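Local coordinates for minor fimbrium tip subunit Mfa3 (Porphyromonas gingivalis ATCC 33277, PDB 5NF4), which forms part of the tip of the minor fimbriae, surface filaments that mediate biofilm formation and adhesion to host cells and to other oral bacteria, at residues H70-L75 with F115-P120; F159-M164 with L192-A197. All blocks are in the same frame, centred on the assembly; numbering follows the deposited sequence.

Contact 1: residues H70-L75 with F115-P120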
loop_
_atom_site.group_PDB
_atom_site.type_symbol
_atom_site.label_atom_id
_atom_site.label_comp_id
_atom_site.label_asym_id
_atom_site.label_seq_id
_atom_site.Cartn_x
_atom_site.Cartn_y
_atom_site.Cartn_z
ATOM N N HIS A 70 9.413 11.751 -0.961
ATOM C CA HIS A 70 9.875 13.005 -0.358
ATOM C C HIS A 70 11.044 12.817 0.596
ATOM O O HIS A 70 11.889 13.692 0.736
ATOM C CB HIS A 70 8.722 13.653 0.406
ATOM C CG HIS A 70 7.605 14.096 -0.480
ATOM N ND1 HIS A 70 6.528 13.289 -0.777
ATOM C CD2 HIS A 70 7.421 15.248 -1.166
ATOM C CE1 HIS A 70 5.716 13.941 -1.591
ATOM N NE2 HIS A 70 6.237 15.130 -1.848
ATOM N N SER A 71 11.042 11.690 1.280
ATOM C CA SER A 71 12.156 11.305 2.133
ATOM C C SER A 71 12.339 9.812 2.066
ATOM O O SER A 71 11.394 9.072 1.827
ATOM C CB SER A 71 11.930 11.739 3.577
ATOM O OG SER A 71 10.884 10.977 4.165
ATOM N N LEU A 72 13.565 9.364 2.298
ATOM C CA LEU A 72 13.882 7.955 2.263
ATOM C C LEU A 72 14.979 7.635 3.269
ATOM O O LEU A 72 16.081 8.165 3.159
ATOM C CB LEU A 72 14.336 7.552 0.854
ATOM C CG LEU A 72 14.751 6.086 0.699
ATOM C CD1 LEU A 72 13.552 5.167 0.923
ATOM C CD2 LEU A 72 15.410 5.855 -0.653
ATOM N N ALA A 73 14.673 6.775 4.225
ATOM C CA ALA A 73 15.668 6.282 5.172
ATOM C C ALA A 73 16.069 4.875 4.804
ATOM O O ALA A 73 15.233 4.045 4.457
ATOM C CB ALA A 73 15.148 6.311 6.587
ATOM N N MET A 74 17.373 4.616 4.854
ATOM C CA MET A 74 17.888 3.287 4.659
ATOM C C MET A 74 18.634 2.936 5.932
ATOM O O MET A 74 19.469 3.737 6.374
ATOM C CB MET A 74 18.849 3.210 3.456
ATOM C CG MET A 74 19.328 1.773 3.216
ATOM S SD MET A 74 20.663 1.649 2.001
ATOM C CE MET A 74 21.932 2.457 2.977
ATOM N N LEU A 75 18.343 1.773 6.492
ATOM C CA LEU A 75 19.054 1.279 7.674
ATOM C C LEU A 75 19.486 -0.164 7.392
ATOM O O LEU A 75 18.701 -0.999 6.916
ATOM C CB LEU A 75 18.187 1.375 8.932
ATOM C CG LEU A 75 17.740 2.780 9.340
ATOM C CD1 LEU A 75 16.370 3.064 8.744
ATOM C CD2 LEU A 75 17.727 2.959 10.880
ATOM N N PHE A 115 14.206 -0.054 4.071
ATOM C CA PHE A 115 13.947 1.196 3.394
ATOM C C PHE A 115 12.560 1.685 3.823
ATOM O O PHE A 115 11.588 0.937 3.740
ATOM C CB PHE A 115 13.985 1.050 1.874
ATOM C CG PHE A 115 15.360 0.738 1.332
ATOM C CD1 PHE A 115 15.795 -0.570 1.228
ATOM C CD2 PHE A 115 16.202 1.761 0.960
ATOM C CE1 PHE A 115 17.048 -0.859 0.731
ATOM C CE2 PHE A 115 17.475 1.494 0.452
ATOM C CZ PHE A 115 17.900 0.186 0.339
ATOM N N VAL A 116 12.510 2.932 4.277
ATOM C CA VAL A 116 11.268 3.557 4.770
ATOM C C VAL A 116 11.146 4.941 4.131
ATOM O O VAL A 116 12.027 5.767 4.290
ATOM C CB VAL A 116 11.273 3.667 6.317
ATOM C CG1 VAL A 116 10.025 4.344 6.805
ATOM C CG2 VAL A 116 11.333 2.259 6.938
ATOM N N ALA A 117 10.025 5.213 3.446
ATOM C CA ALA A 117 9.847 6.463 2.747
ATOM C C ALA A 117 8.624 7.207 3.249
ATOM O O ALA A 117 7.656 6.572 3.668
ATOM C CB ALA A 117 9.711 6.237 1.253
ATOM N N ASN A 118 8.736 8.533 3.237
ATOM C CA ASN A 118 7.618 9.422 3.548
ATOM C C ASN A 118 7.030 9.235 4.949
ATOM O O ASN A 118 5.851 9.475 5.176
ATOM C CB ASN A 118 6.536 9.219 2.500
ATOM C CG ASN A 118 6.986 9.655 1.123
ATOM O OD1 ASN A 118 7.916 10.458 1.001
ATOM N ND2 ASN A 118 6.300 9.172 0.079
ATOM N N ILE A 119 7.863 8.841 5.885
ATOM C CA ILE A 119 7.466 8.760 7.285
ATOM C C ILE A 119 7.853 10.062 7.999
ATOM O O ILE A 119 9.005 10.494 7.961
ATOM C CB ILE A 119 8.122 7.523 7.946
ATOM C CG1 ILE A 119 7.555 6.236 7.331
ATOM C CG2 ILE A 119 7.939 7.531 9.459
ATOM C CD1 ILE A 119 6.037 6.083 7.448
ATOM N N PRO A 120 6.875 10.733 8.638
ATOM C CA PRO A 120 7.201 11.981 9.339
ATOM C C PRO A 120 8.327 11.836 10.357
ATOM O O PRO A 120 8.272 10.942 11.229
ATOM C CB PRO A 120 5.890 12.333 10.053
ATOM C CG PRO A 120 4.849 11.670 9.257
ATOM C CD PRO A 120 5.446 10.406 8.743
HETATM O O HOH W 1 10.999 8.304 5.570
HETATM O O HOH W 2 11.016 12.028 6.804
#
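Ala-73 and Val-116 form the antiparallel hydrogen-bonded pair of this contact and exchange both of their backbone bonds: Ala-73 N reaches Val-116 O at 2.8 Å, nearly straight with an N-H...O angle of 174°, and Val-116 N returns to Ala-73 O at 2.9 Å. A third backbone bond, from Asn-118 N to Ser-71 O at 3.1 Å, extends the ladder past the end of strand 109-117.

The side chain of Asn-118 takes over where the strand pairing ends. Its OD1 accepts the backbone N of His-70 at 2.8 Å, on a lone pair in the carbonyl plane, and more weakly the N of Ser-71. The same oxygen lies at the edge of the His-70 imidazole, close to its plane, while ND2 donates to the carbonyls of Arg-68 and Phe-159, so the whole amide is gripped from both ends. NE2 of His-70 is bonded to Asn-155 O.

Strands 71-78 and 109-117 are neighbours in a β-sheet of the fimbrillin-type fold, with strand 84-91 on the far side of 71-78. On one face, Ala-73 and Val-116 meet Met-122 of helix 122-126.

The apolar contacts gather on the other face. With its CG trans to the backbone N (chi1 -177°), Met-74 runs alongside the ring of Phe-115, its CG 3.3 Å from CE2 of Phe-115. SD sits 4.4 Å from the ring centroid of Phe-115, an oblique Met-aromatic contact. Leu-72 CD1 touches both CB of Phe-115 and CB of Ala-117, 4.0 Å from the latter.

Two waters serve Ser-71 OG. One also donates to Val-116 O and accepts Ile-119 N; the other donates to Ile-119 O, linking the serine to the turn after the strand.

Contact 2: residues F159-M164 with L192-A197; sequences FPMSRM and LQRVVA
The β-hairpin of strands 161-170 and 180-205 is paired here at the start of its first strand and across a break in its long second one. Ser-162 and Gln-193 are its antiparallel hydrogen-bonded pair: Ser-162 N gives to Gln-193 O and Gln-193 N to Ser-162 O, both at 2.9 Å. Beyond the non-hydrogen-bonded pair Met-161/Arg-194, Val-195 N reaches Pro-160 O at 3.1 Å, carrying the pairing into the irregular residue between strands 192-194 and 196-197. A water donates to both Ser-162 OG and Gln-193 O; the hydroxyl also bonds with Leu-224 O.

Beside this ladder, Arg-163 folds back at chi2 (74°) and brings its guanidinium against the amide of Gln-193. The two planes are only 18° apart, and NE2 of Gln-193 lies over one guanidinium face toward its rim, 3.7 Å from NE of Arg-163; NH1 bonds instead to Lys-191 O.

Met-161 and Arg-194 run side by side, the methionine CE 4.1 Å from CG of the arginine, while Met-161 CB meets Leu-192 CB. Farther along, the pyrrolidine of Pro-160 crosses Val-195 at about a right angle, CB to CG2 3.7 Å. Val-196 puts CG2 over one face of the Phe-159 ring, a CH-pi contact 4.0 Å from the centroid.

The guanidinium of Arg-194 forms a salt bridge with Asp-67 and a cation-pi contact with Trp-346. Strand 109-117 flanks Met-161 through Ala-117, strand 41-49 touches Met-161 and Arg-194 through Ala-49, and Tyr-222 of strand 221-222 packs on Pro-160 and Val-195.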
loop_
_atom_site.group_PDB
_atom_site.type_symbol
_atom_site.label_atom_id
_atom_site.label_comp_id
_atom_site.label_asym_id
_atom_site.label_seq_id
_atom_site.Cartn_x
_atom_site.Cartn_y
_atom_site.Cartn_z
ATOM N N PHE A 159 2.522 9.129 0.156
ATOM C CA PHE A 159 2.130 7.885 0.834
ATOM C C PHE A 159 3.323 7.240 1.505
ATOM O O PHE A 159 4.380 7.163 0.894
ATOM C CB PHE A 159 1.550 6.864 -0.166
ATOM C CG PHE A 159 0.262 7.257 -0.793
ATOM C CD1 PHE A 159 -0.839 7.616 -0.021
ATOM C CD2 PHE A 159 0.118 7.187 -2.163
ATOM C CE1 PHE A 159 -2.037 7.959 -0.627
ATOM C CE2 PHE A 159 -1.053 7.515 -2.763
ATOM C CZ PHE A 159 -2.149 7.909 -1.987
ATOM N N PRO A 160 3.176 6.732 2.742
ATOM C CA PRO A 160 4.251 5.892 3.286
ATOM C C PRO A 160 4.562 4.717 2.393
ATOM O O PRO A 160 3.658 4.115 1.806
ATOM C CB PRO A 160 3.702 5.414 4.638
ATOM C CG PRO A 160 2.666 6.470 5.020
ATOM C CD PRO A 160 2.060 6.904 3.693
ATOM N N MET A 161 5.856 4.406 2.267
ATOM C CA MET A 161 6.308 3.267 1.465
ATOM C C MET A 161 7.443 2.563 2.194
ATOM O O MET A 161 8.108 3.151 3.049
ATOM C CB MET A 161 6.781 3.692 0.083
ATOM C CG MET A 161 5.947 4.726 -0.578
ATOM S SD MET A 161 6.614 5.035 -2.217
ATOM C CE MET A 161 5.554 6.376 -2.768
ATOM N N SER A 162 7.626 1.286 1.897
ATOM C CA SER A 162 8.767 0.585 2.456
ATOM C C SER A 162 9.195 -0.592 1.636
ATOM O O SER A 162 8.484 -1.067 0.736
ATOM C CB SER A 162 8.423 0.110 3.852
ATOM O OG SER A 162 7.356 -0.819 3.748
ATOM N N ARG A 163 10.377 -1.089 1.967
ATOM C CA ARG A 163 10.798 -2.362 1.431
ATOM C C ARG A 163 11.908 -2.878 2.320
ATOM O O ARG A 163 12.665 -2.088 2.873
ATOM C CB ARG A 163 11.257 -2.214 -0.014
ATOM C CG ARG A 163 11.411 -3.531 -0.762
ATOM C CD ARG A 163 10.098 -4.161 -1.131
ATOM N NE ARG A 163 10.378 -5.465 -1.699
ATOM C CZ ARG A 163 10.497 -5.727 -2.993
ATOM N NH1 ARG A 163 10.298 -4.782 -3.905
ATOM N NH2 ARG A 163 10.802 -6.960 -3.373
ATOM N N MET A 164 11.958 -4.188 2.509
ATOM C CA MET A 164 13.082 -4.777 3.221
ATOM C C MET A 164 13.606 -5.999 2.502
ATOM O O MET A 164 12.859 -6.763 1.862
ATOM C CB MET A 164 12.708 -5.087 4.686
ATOM C CG MET A 164 11.687 -6.125 4.942
ATOM S SD MET A 164 11.482 -6.407 6.737
ATOM C CE MET A 164 12.908 -7.459 7.037
ATOM N N LEU A 192 10.182 0.377 -3.824
ATOM C CA LEU A 192 9.434 0.650 -2.607
ATOM C C LEU A 192 7.981 0.295 -2.833
ATOM O O LEU A 192 7.464 0.526 -3.925
ATOM C CB LEU A 192 9.566 2.120 -2.226
ATOM C CG LEU A 192 11.019 2.585 -2.033
ATOM C CD1 LEU A 192 11.120 4.112 -2.039
ATOM C CD2 LEU A 192 11.541 2.022 -0.734
ATOM N N GLN A 193 7.348 -0.282 -1.820
ATOM C CA GLN A 193 5.922 -0.620 -1.895
ATOM C C GLN A 193 5.131 0.339 -1.060
ATOM O O GLN A 193 5.454 0.534 0.114
ATOM C CB GLN A 193 5.668 -2.042 -1.415
ATOM C CG GLN A 193 6.200 -3.059 -2.392
ATOM C CD GLN A 193 6.272 -4.452 -1.800
ATOM O OE1 GLN A 193 5.886 -4.673 -0.650
ATOM N NE2 GLN A 193 6.762 -5.403 -2.587
ATOM N N ARG A 194 4.084 0.923 -1.640
ATOM C CA ARG A 194 3.175 1.756 -0.854
ATOM C C ARG A 194 2.458 0.894 0.185
ATOM O O ARG A 194 2.239 -0.296 -0.056
ATOM C CB ARG A 194 2.144 2.449 -1.761
ATOM C CG ARG A 194 2.784 3.344 -2.823
ATOM C CD ARG A 194 1.800 3.690 -3.926
ATOM N NE ARG A 194 2.441 4.361 -5.066
ATOM C CZ ARG A 194 2.977 3.737 -6.107
ATOM N NH1 ARG A 194 2.980 2.413 -6.172
ATOM N NH2 ARG A 194 3.533 4.446 -7.081
ATOM N N VAL A 195 2.075 1.514 1.307
ATOM C CA VAL A 195 1.383 0.818 2.406
ATOM C C VAL A 195 -0.131 0.785 2.172
ATOM O O VAL A 195 -0.852 0.130 2.932
ATOM C CB VAL A 195 1.695 1.481 3.782
ATOM C CG1 VAL A 195 3.209 1.454 4.022
ATOM C CG2 VAL A 195 1.141 2.910 3.855
ATOM N N VAL A 196 -0.589 1.499 1.135
ATOM C CA VAL A 196 -2.014 1.578 0.802
ATOM C C VAL A 196 -2.284 0.869 -0.522
ATOM O O VAL A 196 -1.360 0.643 -1.321
ATOM C CB VAL A 196 -2.526 3.055 0.705
ATOM C CG1 VAL A 196 -2.480 3.748 2.077
ATOM C CG2 VAL A 196 -1.741 3.860 -0.296
ATOM N N ALA A 197 -3.553 0.526 -0.716
ATOM C CA ALA A 197 -4.108 0.079 -1.991
ATOM C C ALA A 197 -4.855 1.249 -2.653
ATOM O O ALA A 197 -5.221 2.203 -1.980
ATOM C CB ALA A 197 -5.063 -1.120 -1.779
HETATM O O HOH W 3 5.241 -1.457 2.299
#

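Contacts 1 and 2 follow one another along the chain, 70-75 with 115-120 closing before 159-164 with 192-197 opens, and their centres lie about 10 Å apart. They are successive steps across one run of antiparallel strands, 71-78, 109-117, 161-170 and 180-205. The middle two pair directly: Phe-115 N lies 2.8 Å from Arg-163 O, a probable hydrogen bond, as is that between Ala-117 N and Met-161 O. Leu-192 CD2 packs on Phe-115 CB. Contact 2 is nearer the centre of the chain; strand 180-205, which it uses, also pairs with strands 248-254 and 324-332, so that strand probably links this run to strands later in the chain.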